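Putative methylthioribose-1-phosphate isomerase (Pyrococcus horikoshii OT3, PDB 6A34) probably catalyses the isomerisation of 5-methylthioribose 1-phosphate to 5-methylthioribulose 1-phosphate, a step of the methionine salvage pathway. Local coordinates at residues L164-A169 with W197-R202; G170-V175 with S211-S216; G178-V183 with A241-A246; L264-R269 with H328-G333. All blocks are in the same frame, centred on the assembly; numbering follows the deposited sequence.

Contact 1 of 4, residues L164-A169 with W197-R202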
# COMPACT_ATOMS: atom_id res chain seq x y z
N LEU A 164 0.88 -3.92 -15.99
CA LEU A 164 0.72 -3.80 -14.51
C LEU A 164 -0.73 -4.15 -14.14
O LEU A 164 -1.67 -3.85 -14.84
CB LEU A 164 1.25 -2.41 -14.11
CG LEU A 164 0.81 -1.64 -12.86
CD1 LEU A 164 -0.31 -2.23 -12.03
CD2 LEU A 164 2.00 -1.27 -11.98
N THR A 165 -0.88 -4.88 -13.05
CA THR A 165 -2.20 -5.23 -12.55
C THR A 165 -2.22 -5.10 -11.04
O THR A 165 -1.23 -4.68 -10.40
CB THR A 165 -2.63 -6.62 -13.05
OG1 THR A 165 -4.04 -6.82 -12.87
CG2 THR A 165 -1.89 -7.74 -12.37
N HIS A 166 -3.42 -5.39 -10.51
CA HIS A 166 -3.84 -5.09 -9.19
C HIS A 166 -4.70 -6.24 -8.69
O HIS A 166 -5.51 -6.81 -9.43
CB HIS A 166 -4.61 -3.76 -9.24
CG HIS A 166 -4.75 -3.08 -7.91
ND1 HIS A 166 -3.73 -2.35 -7.35
CD2 HIS A 166 -5.78 -2.98 -7.05
CE1 HIS A 166 -4.13 -1.84 -6.19
NE2 HIS A 166 -5.39 -2.20 -5.98
N CYS A 167 -4.55 -6.55 -7.40
CA CYS A 167 -5.35 -7.57 -6.73
C CYS A 167 -5.08 -8.94 -7.34
O CYS A 167 -3.97 -9.19 -7.82
CB CYS A 167 -6.85 -7.26 -6.76
SG CYS A 167 -7.71 -8.00 -5.35
N ASN A 168 -6.09 -9.83 -7.25
CA ASN A 168 -6.07 -11.18 -7.85
C ASN A 168 -7.34 -11.40 -8.70
O ASN A 168 -8.46 -11.52 -8.15
CB ASN A 168 -6.01 -12.33 -6.84
CG ASN A 168 -5.92 -13.68 -7.54
OD1 ASN A 168 -6.84 -14.48 -7.45
ND2 ASN A 168 -4.83 -13.91 -8.27
N ALA A 169 -7.10 -11.50 -10.01
CA ALA A 169 -8.10 -11.77 -11.00
C ALA A 169 -7.53 -12.86 -11.92
O ALA A 169 -7.78 -12.86 -13.13
CB ALA A 169 -8.45 -10.52 -11.76
N TRP A 197 4.04 -6.36 -13.72
CA TRP A 197 4.04 -5.73 -12.39
C TRP A 197 2.79 -6.16 -11.63
O TRP A 197 1.66 -6.08 -12.17
CB TRP A 197 4.05 -4.21 -12.48
CG TRP A 197 5.23 -3.64 -13.18
CD1 TRP A 197 5.30 -3.26 -14.47
CD2 TRP A 197 6.52 -3.39 -12.60
NE1 TRP A 197 6.55 -2.77 -14.74
CE2 TRP A 197 7.31 -2.82 -13.61
CE3 TRP A 197 7.08 -3.57 -11.33
CZ2 TRP A 197 8.63 -2.41 -13.40
CZ3 TRP A 197 8.39 -3.18 -11.12
CH2 TRP A 197 9.15 -2.61 -12.14
N LEU A 198 2.99 -6.52 -10.36
CA LEU A 198 1.93 -6.90 -9.43
C LEU A 198 1.94 -5.98 -8.21
O LEU A 198 2.87 -6.05 -7.40
CB LEU A 198 2.15 -8.34 -8.95
CG LEU A 198 2.15 -9.38 -10.06
CD1 LEU A 198 2.46 -10.77 -9.47
CD2 LEU A 198 0.81 -9.37 -10.80
N ASP A 199 0.88 -5.17 -8.07
CA ASP A 199 0.63 -4.40 -6.85
C ASP A 199 0.30 -5.42 -5.76
O ASP A 199 -0.55 -6.29 -5.98
CB ASP A 199 -0.54 -3.44 -7.02
CG ASP A 199 -0.34 -2.28 -7.99
OD1 ASP A 199 0.81 -2.00 -8.36
OD2 ASP A 199 -1.35 -1.65 -8.35
N GLU A 200 0.93 -5.29 -4.59
CA GLU A 200 0.68 -6.24 -3.50
C GLU A 200 -0.80 -6.22 -3.09
O GLU A 200 -1.33 -7.27 -2.69
CB GLU A 200 1.63 -6.00 -2.33
CG GLU A 200 1.55 -4.63 -1.66
CD GLU A 200 2.47 -4.55 -0.43
OE1 GLU A 200 3.16 -5.56 -0.18
OE2 GLU A 200 2.47 -3.50 0.30
N THR A 201 -1.41 -5.02 -3.13
CA THR A 201 -2.85 -4.75 -2.92
C THR A 201 -3.27 -4.90 -1.45
O THR A 201 -4.05 -5.81 -1.07
CB THR A 201 -3.72 -5.61 -3.84
OG1 THR A 201 -3.12 -5.67 -5.13
CG2 THR A 201 -5.12 -5.04 -3.98
N ARG A 202 -2.80 -3.97 -0.63
CA ARG A 202 -3.25 -3.79 0.73
C ARG A 202 -4.71 -3.35 0.69
O ARG A 202 -5.14 -2.75 -0.30
CB ARG A 202 -2.41 -2.73 1.46
CG ARG A 202 -1.11 -3.26 2.06
CD ARG A 202 -1.31 -4.14 3.29
NE ARG A 202 -1.74 -3.38 4.45
CZ ARG A 202 -2.18 -3.93 5.57
NH1 ARG A 202 -2.42 -5.23 5.63
NH2 ARG A 202 -2.37 -3.15 6.62
O HOH W 1 -1.56 -7.80 -8.31
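Strands 161-165 and 193-199 run parallel here, L164 paired with W197 and T165 with L198, and the two segments keep roughly the same heading, 26° apart, as they leave the sheet. T165 N gives an in-plane bond to W197 O at 2.9 Å; D199 N returns one to T165 O, straight but from above the carbonyl plane. On one face L164 CD2 packs on W197 CB at 3.6 Å, while on the other T165 CG2 meets L198 CD2 side by side.

Beyond the last bridge the side chains take over. H166 has CG anti to its backbone N (chi1 -162°), which swings ND1 to D199 OD2 at 2.7 Å. The carboxylate accepts with its anti lone pair, in the plane of the ring, yet its own plane stands 84° to the imidazole. NE2 bonds to I259 O, so both ring nitrogens serve as donors and the ring is probably protonated, its charge balanced by D199. An alanine at H166 would lose both bonds and would probably leave the D199 carboxylate, already buried with OD1 lacking a partner, poorly compensated.

These are the carboxy ends of two strands joined by helix 180-189 in a right-handed beta-alpha-beta crossover, the usual place for an active site in a Rossmann-like sheet; C167 is the predicted transition-state stabiliser. T201 OG1 lies over the H166 ring and accepts from C167 N at 2.8 Å while donating to D199 O. A water links C167 O to D199 O, bridging the strands where they part.

Contact 2 of 4, residues G170-V175 with S211-S216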
# COMPACT_ATOMS: atom_id res chain seq x y z
N GLY A 170 -6.81 -13.79 -11.28
CA GLY A 170 -6.15 -14.93 -11.90
C GLY A 170 -6.99 -16.20 -11.79
O GLY A 170 -8.19 -16.15 -11.51
N SER A 171 -6.32 -17.34 -11.99
CA SER A 171 -6.94 -18.62 -12.02
C SER A 171 -7.61 -18.90 -10.68
O SER A 171 -8.68 -19.39 -10.64
CB SER A 171 -5.93 -19.66 -12.37
OG SER A 171 -6.54 -20.89 -12.65
N LEU A 172 -6.98 -18.47 -9.59
CA LEU A 172 -7.53 -18.70 -8.25
C LEU A 172 -8.85 -17.95 -8.01
O LEU A 172 -9.60 -18.33 -7.13
CB LEU A 172 -6.48 -18.27 -7.22
CG LEU A 172 -5.16 -19.03 -7.28
CD1 LEU A 172 -4.15 -18.38 -6.35
CD2 LEU A 172 -5.36 -20.49 -6.92
N ALA A 173 -9.11 -16.86 -8.76
CA ALA A 173 -10.36 -16.06 -8.56
C ALA A 173 -11.52 -16.57 -9.44
O ALA A 173 -12.61 -16.00 -9.45
CB ALA A 173 -10.07 -14.60 -8.89
N THR A 174 -11.25 -17.62 -10.21
CA THR A 174 -12.19 -18.20 -11.13
C THR A 174 -12.09 -19.73 -11.04
O THR A 174 -11.32 -20.28 -10.23
CB THR A 174 -11.88 -17.72 -12.54
OG1 THR A 174 -10.61 -18.25 -12.94
CG2 THR A 174 -11.83 -16.21 -12.62
N VAL A 175 -12.85 -20.41 -11.91
CA VAL A 175 -12.79 -21.84 -12.03
C VAL A 175 -11.46 -22.19 -12.67
O VAL A 175 -10.80 -23.11 -12.20
CB VAL A 175 -13.99 -22.39 -12.82
CG1 VAL A 175 -13.88 -23.90 -13.02
CG2 VAL A 175 -15.28 -22.01 -12.16
N SER A 211 -1.78 -13.61 -6.47
CA SER A 211 -1.35 -13.37 -7.83
C SER A 211 0.14 -13.76 -7.97
O SER A 211 0.54 -14.43 -8.96
CB SER A 211 -1.61 -11.94 -8.28
OG SER A 211 -3.00 -11.70 -8.50
N ALA A 212 0.98 -13.34 -7.01
CA ALA A 212 2.43 -13.52 -7.16
C ALA A 212 2.74 -15.04 -7.26
O ALA A 212 3.58 -15.48 -8.04
CB ALA A 212 3.18 -12.82 -6.04
N TRP A 213 1.99 -15.83 -6.48
CA TRP A 213 2.11 -17.25 -6.42
C TRP A 213 1.69 -17.91 -7.75
O TRP A 213 2.50 -18.58 -8.35
CB TRP A 213 1.31 -17.79 -5.24
CG TRP A 213 1.48 -19.27 -5.14
CD1 TRP A 213 2.51 -19.92 -4.54
CD2 TRP A 213 0.68 -20.27 -5.79
NE1 TRP A 213 2.39 -21.26 -4.75
CE2 TRP A 213 1.27 -21.52 -5.50
CE3 TRP A 213 -0.48 -20.24 -6.57
CZ2 TRP A 213 0.75 -22.73 -5.96
CZ3 TRP A 213 -1.01 -21.44 -7.01
CH2 TRP A 213 -0.39 -22.66 -6.72
N GLU A 214 0.46 -17.70 -8.21
CA GLU A 214 -0.03 -18.42 -9.41
C GLU A 214 0.73 -18.00 -10.66
O GLU A 214 0.94 -18.84 -11.52
CB GLU A 214 -1.54 -18.30 -9.63
CG GLU A 214 -2.11 -16.88 -9.70
CD GLU A 214 -3.50 -16.89 -10.33
OE1 GLU A 214 -3.57 -17.24 -11.52
OE2 GLU A 214 -4.52 -16.65 -9.61
N TYR A 215 1.10 -16.71 -10.80
CA TYR A 215 1.73 -16.29 -12.04
C TYR A 215 3.17 -16.80 -12.05
O TYR A 215 3.72 -17.15 -13.12
CB TYR A 215 1.63 -14.78 -12.27
CG TYR A 215 0.23 -14.26 -12.46
CD1 TYR A 215 -0.67 -14.91 -13.30
CD2 TYR A 215 -0.23 -13.13 -11.79
CE1 TYR A 215 -1.96 -14.44 -13.49
CE2 TYR A 215 -1.52 -12.65 -11.97
CZ TYR A 215 -2.39 -13.31 -12.82
OH TYR A 215 -3.68 -12.88 -13.00
N SER A 216 3.77 -16.82 -10.86
CA SER A 216 5.08 -17.43 -10.71
C SER A 216 5.00 -18.95 -11.00
O SER A 216 5.77 -19.47 -11.78
CB SER A 216 5.68 -17.15 -9.37
OG SER A 216 7.05 -17.49 -9.42
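E214 and L172 reach toward each other tip to tip, the carboxylate of a helix meeting the start of a short 3-10 turn. E214 CG sits in the crowded position between backbone N and carbonyl carbon (chi1 54°), and the chain then extends straight out from helix 206-217. Its two oxygens take neighbouring amides: OE1 accepts from S171 N at 2.8 Å through its syn lone pair, and OE2 accepts from L172 N at 3.1 Å, the donor standing above the carboxylate plane. L172 CG rests 3.4 Å from E214 OE2, so the leucine branch packs against that oxygen while CD1 carries on to W213 CE3 at 4.1 Å, the two side chains crossing at about a right angle.

The segment 170-175 belongs to the loop between strand 161-165 and helix 180-189, and the 3-10 turn 171-173 presents its first amides to the glutamate, whose negative charge probably suits the amino end of the turn. OE1 also forms a salt bridge with R185, and OE2 accepts from N168 ND2, so four groups grip the buried carboxylate. An alanine at E214 would remove all four acceptor contacts and would probably loosen the turn and deprive R185 of this counter-charge.

G170 lies close against the same group, its CA 3.3 Å from E214 OE2. A side chain there would run into that oxygen. Y215 brings its hydroxyl to 3.4 Å from G170 CA, while one face of its ring has E214 CD above it, offset toward the rim.

Contact 3 of 4, residues G178-V183 with A241-A246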
# COMPACT_ATOMS: atom_id res chain seq x y z
N GLY A 178 -8.47 -17.28 -15.05
CA GLY A 178 -8.63 -15.92 -14.57
C GLY A 178 -9.26 -15.03 -15.61
O GLY A 178 -9.51 -15.47 -16.72
N THR A 179 -9.56 -13.79 -15.22
CA THR A 179 -9.99 -12.76 -16.15
C THR A 179 -8.72 -12.07 -16.64
O THR A 179 -8.26 -12.28 -17.79
CB THR A 179 -11.08 -11.88 -15.52
OG1 THR A 179 -10.68 -11.24 -14.31
CG2 THR A 179 -12.32 -12.70 -15.22
N VAL A 180 -8.13 -11.26 -15.76
CA VAL A 180 -6.82 -10.73 -16.01
C VAL A 180 -5.90 -11.93 -16.32
O VAL A 180 -5.12 -11.94 -17.27
CB VAL A 180 -6.28 -9.90 -14.81
CG1 VAL A 180 -4.80 -9.59 -14.97
CG2 VAL A 180 -7.05 -8.62 -14.58
N GLY A 181 -6.01 -12.96 -15.50
CA GLY A 181 -5.08 -14.11 -15.59
C GLY A 181 -5.07 -14.75 -16.97
O GLY A 181 -4.04 -15.16 -17.46
N SER A 182 -6.23 -14.82 -17.62
CA SER A 182 -6.33 -15.40 -18.94
C SER A 182 -5.59 -14.54 -19.95
O SER A 182 -4.88 -15.04 -20.80
CB SER A 182 -7.75 -15.59 -19.37
OG SER A 182 -7.77 -16.45 -20.49
N VAL A 183 -5.73 -13.23 -19.81
CA VAL A 183 -5.15 -12.30 -20.78
C VAL A 183 -3.63 -12.42 -20.71
O VAL A 183 -2.99 -12.54 -21.73
CB VAL A 183 -5.62 -10.85 -20.55
CG1 VAL A 183 -4.83 -9.86 -21.38
CG2 VAL A 183 -7.09 -10.72 -20.86
N ALA A 241 0.96 -0.78 -20.38
CA ALA A 241 -0.48 -0.78 -20.20
C ALA A 241 -0.83 -1.37 -18.83
O ALA A 241 -0.02 -2.08 -18.23
CB ALA A 241 -1.16 -1.55 -21.30
N ILE A 242 -2.03 -1.06 -18.36
CA ILE A 242 -2.53 -1.50 -17.07
C ILE A 242 -3.84 -2.27 -17.32
O ILE A 242 -4.64 -1.86 -18.08
CB ILE A 242 -2.76 -0.28 -16.15
CG1 ILE A 242 -1.45 0.43 -15.82
CG2 ILE A 242 -3.51 -0.71 -14.92
CD1 ILE A 242 -1.63 1.87 -15.36
N ILE A 243 -4.00 -3.43 -16.69
CA ILE A 243 -5.20 -4.19 -16.82
C ILE A 243 -5.65 -4.58 -15.42
O ILE A 243 -4.83 -5.01 -14.60
CB ILE A 243 -5.05 -5.41 -17.77
CG1 ILE A 243 -6.39 -6.12 -17.95
CG2 ILE A 243 -3.99 -6.38 -17.33
CD1 ILE A 243 -6.43 -7.12 -19.07
N VAL A 244 -6.94 -4.38 -15.18
CA VAL A 244 -7.55 -4.73 -13.92
C VAL A 244 -8.83 -5.52 -14.18
O VAL A 244 -9.39 -5.48 -15.27
CB VAL A 244 -7.84 -3.49 -13.07
CG1 VAL A 244 -6.56 -2.74 -12.74
CG2 VAL A 244 -8.87 -2.60 -13.74
N GLY A 245 -9.26 -6.25 -13.17
CA GLY A 245 -10.57 -6.89 -13.21
C GLY A 245 -11.65 -5.91 -12.77
O GLY A 245 -11.38 -4.73 -12.64
N ALA A 246 -12.87 -6.41 -12.55
CA ALA A 246 -13.98 -5.58 -12.08
C ALA A 246 -14.88 -6.41 -11.17
O ALA A 246 -15.26 -7.51 -11.56
CB ALA A 246 -14.76 -5.04 -13.24
O HOH W 2 -12.67 -9.44 -13.60
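Helix 180-189 is the connecting helix of the beta-alpha-beta unit 161-199, and its first turn packs on the end of strand 241-244 in the Rossmann-like sheet. The contact is apolar, with no direct hydrogen bond across it. V180 and V183, one turn apart, both point at the strand with CG1 anti to the backbone N. V180 places CG1 4.1 Å from I243 CG2, the two side chains sliding past each other in opposite directions. Its other methyl, CG2, reaches the backbone where the strand runs out, 3.5 Å from G245 N. I243 has CG1 anti to its own N (chi1 -176°) and stays extended, which carries CD1 up to V183 CG1 at 3.9 Å, the pair crossing obliquely. One isoleucine thus meets both valines with different branches.

Past the end of the strand a water bridges what the side chains do not: it lies 2.8 Å from T179 OG1 and accepts from A246 N at 3.2 Å. D247, the predicted proton donor, follows directly in the chain. Around this packing, V180 also touches T165 of strand 161-165, and both V180 and I243 touch V278 of strand 275-278, so the helix lies over three adjacent strands.

Contact 4 of 4, residues L264-R269 with H328-G333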
# COMPACT_ATOMS: atom_id res chain seq x y z
N LEU A 264 -4.89 3.89 -9.66
CA LEU A 264 -4.24 3.42 -10.91
C LEU A 264 -4.86 4.10 -12.14
O LEU A 264 -4.16 4.43 -13.08
CB LEU A 264 -4.43 1.90 -11.04
CG LEU A 264 -3.62 1.04 -10.07
CD1 LEU A 264 -3.87 -0.44 -10.36
CD2 LEU A 264 -2.14 1.40 -10.16
N ALA A 265 -6.18 4.20 -12.18
CA ALA A 265 -6.88 4.85 -13.32
C ALA A 265 -6.37 6.30 -13.47
O ALA A 265 -6.04 6.74 -14.57
CB ALA A 265 -8.39 4.81 -13.11
N VAL A 266 -6.24 7.01 -12.34
CA VAL A 266 -5.83 8.42 -12.38
C VAL A 266 -4.36 8.48 -12.75
O VAL A 266 -4.00 9.18 -13.67
CB VAL A 266 -6.14 9.15 -11.06
CG1 VAL A 266 -5.49 10.54 -10.99
CG2 VAL A 266 -7.64 9.27 -10.87
N LEU A 267 -3.53 7.61 -12.17
CA LEU A 267 -2.10 7.63 -12.60
C LEU A 267 -1.90 7.19 -14.04
O LEU A 267 -1.04 7.77 -14.71
CB LEU A 267 -1.27 6.78 -11.67
CG LEU A 267 -1.21 7.34 -10.25
CD1 LEU A 267 -0.91 6.16 -9.35
CD2 LEU A 267 -0.16 8.42 -10.16
N ALA A 268 -2.66 6.21 -14.51
CA ALA A 268 -2.50 5.77 -15.92
C ALA A 268 -2.71 6.96 -16.86
O ALA A 268 -1.93 7.20 -17.80
CB ALA A 268 -3.45 4.66 -16.25
N ARG A 269 -3.77 7.69 -16.58
CA ARG A 269 -4.20 8.82 -17.38
C ARG A 269 -3.10 9.89 -17.39
O ARG A 269 -2.77 10.41 -18.45
CB ARG A 269 -5.53 9.35 -16.83
CG ARG A 269 -6.25 10.31 -17.76
CD ARG A 269 -6.45 11.68 -17.14
NE ARG A 269 -7.82 11.92 -16.70
CZ ARG A 269 -8.15 12.82 -15.78
NH1 ARG A 269 -9.40 13.24 -15.64
NH2 ARG A 269 -7.21 13.28 -14.97
N HIS A 328 -15.88 6.02 -15.86
CA HIS A 328 -15.68 5.35 -17.15
C HIS A 328 -14.66 6.07 -18.03
O HIS A 328 -14.02 5.42 -18.81
CB HIS A 328 -16.99 5.15 -17.91
CG HIS A 328 -17.70 6.42 -18.22
ND1 HIS A 328 -17.39 7.19 -19.34
CD2 HIS A 328 -18.69 7.05 -17.56
CE1 HIS A 328 -18.15 8.27 -19.33
NE2 HIS A 328 -18.96 8.21 -18.24
N LYS A 329 -14.51 7.38 -17.88
CA LYS A 329 -13.67 8.18 -18.75
C LYS A 329 -12.17 7.80 -18.67
O LYS A 329 -11.38 8.09 -19.62
CB LYS A 329 -13.86 9.66 -18.42
CG LYS A 329 -13.32 10.12 -17.08
CD LYS A 329 -13.31 11.64 -16.92
CE LYS A 329 -12.72 12.11 -15.61
NZ LYS A 329 -12.41 13.56 -15.63
N TYR A 330 -11.77 7.18 -17.56
CA TYR A 330 -10.42 6.67 -17.39
C TYR A 330 -10.19 5.37 -18.18
O TYR A 330 -9.03 4.95 -18.32
CB TYR A 330 -10.17 6.46 -15.88
CG TYR A 330 -10.17 7.73 -15.07
CD1 TYR A 330 -9.10 8.60 -15.15
CD2 TYR A 330 -11.19 8.08 -14.22
CE1 TYR A 330 -9.07 9.80 -14.48
CE2 TYR A 330 -11.16 9.26 -13.49
CZ TYR A 330 -10.09 10.13 -13.62
OH TYR A 330 -10.00 11.33 -12.96
N LEU A 331 -11.25 4.73 -18.70
CA LEU A 331 -11.10 3.43 -19.40
C LEU A 331 -10.75 3.65 -20.88
O LEU A 331 -11.41 4.38 -21.57
CB LEU A 331 -12.38 2.60 -19.31
CG LEU A 331 -12.64 1.92 -17.97
CD1 LEU A 331 -14.09 1.45 -17.88
CD2 LEU A 331 -11.70 0.74 -17.79
N THR A 332 -9.74 2.92 -21.35
CA THR A 332 -9.44 2.83 -22.76
C THR A 332 -10.44 1.87 -23.42
O THR A 332 -10.87 2.08 -24.50
CB THR A 332 -7.98 2.41 -22.98
OG1 THR A 332 -7.13 3.30 -22.26
CG2 THR A 332 -7.61 2.39 -24.44
N GLY A 333 -10.74 0.76 -22.75
CA GLY A 333 -11.72 -0.21 -23.20
C GLY A 333 -12.09 -1.19 -22.12
O GLY A 333 -11.45 -1.25 -21.06
O HOH W 3 -6.61 6.12 -17.26
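Y330 carries most of this contact, wedged along one side of helix 261-270. Its CB packs on A265 CB at 3.7 Å, and its outer end runs beside V266, whose CG2 is 3.8 Å from Y330 CZ. Further along the helix R269 bends at chi2 and chi3 and turns one face of its guanidinium to Y330 CE1, which lies 3.2 Å above the guanidinium plane, offset toward the rim, with the two planes 42° apart. R269 NE is 3.3 Å from that same CE1.

Y330 owes its direction to the 3-10 turn 328-330, in the connection from strand 323-326 of the small sheet to strand 333-336 of the large one; the contact therefore ties a helix to the link between two sheets. Y330 CG lies anti to its carbonyl carbon, and a water joins the two backbones, donating to A265 O at 2.8 Å and to Y330 O.

At the solvent-exposed margin K329 NZ comes to 3.0 Å from R269 NH1, near the guanidinium plane, a close approach of like charges without a hydrogen bond. The positive charge of R269 is answered by E270 of the second subunit, which forms a salt bridge with NH2. V266 packs on L267 of that subunit.

In the fold
Contacts 1, 2 and 3 each draw at least one segment from the beta-alpha-beta unit 161-199 and are buried; contact 4 is mostly buried too, but lies farther from the chain centre with exposed charged side chains. Contacts 1 and 3 meet through adjacent strands 161-165 and 241-244, where T165 OG1 bonds to I243 O at 2.6 Å. Contacts 1 and 2 meet where C167 O and N168 ND2 both reach S211 OG. Chemistry changes with place: polar networks at the strand ends and loop in contacts 1 and 2, apolar helix-on-sheet packing in contact 3, tyrosine and arginine in contact 4. From the helix of contact 4, L264 touches contacts 1 and 3, and A268 touches contact 3.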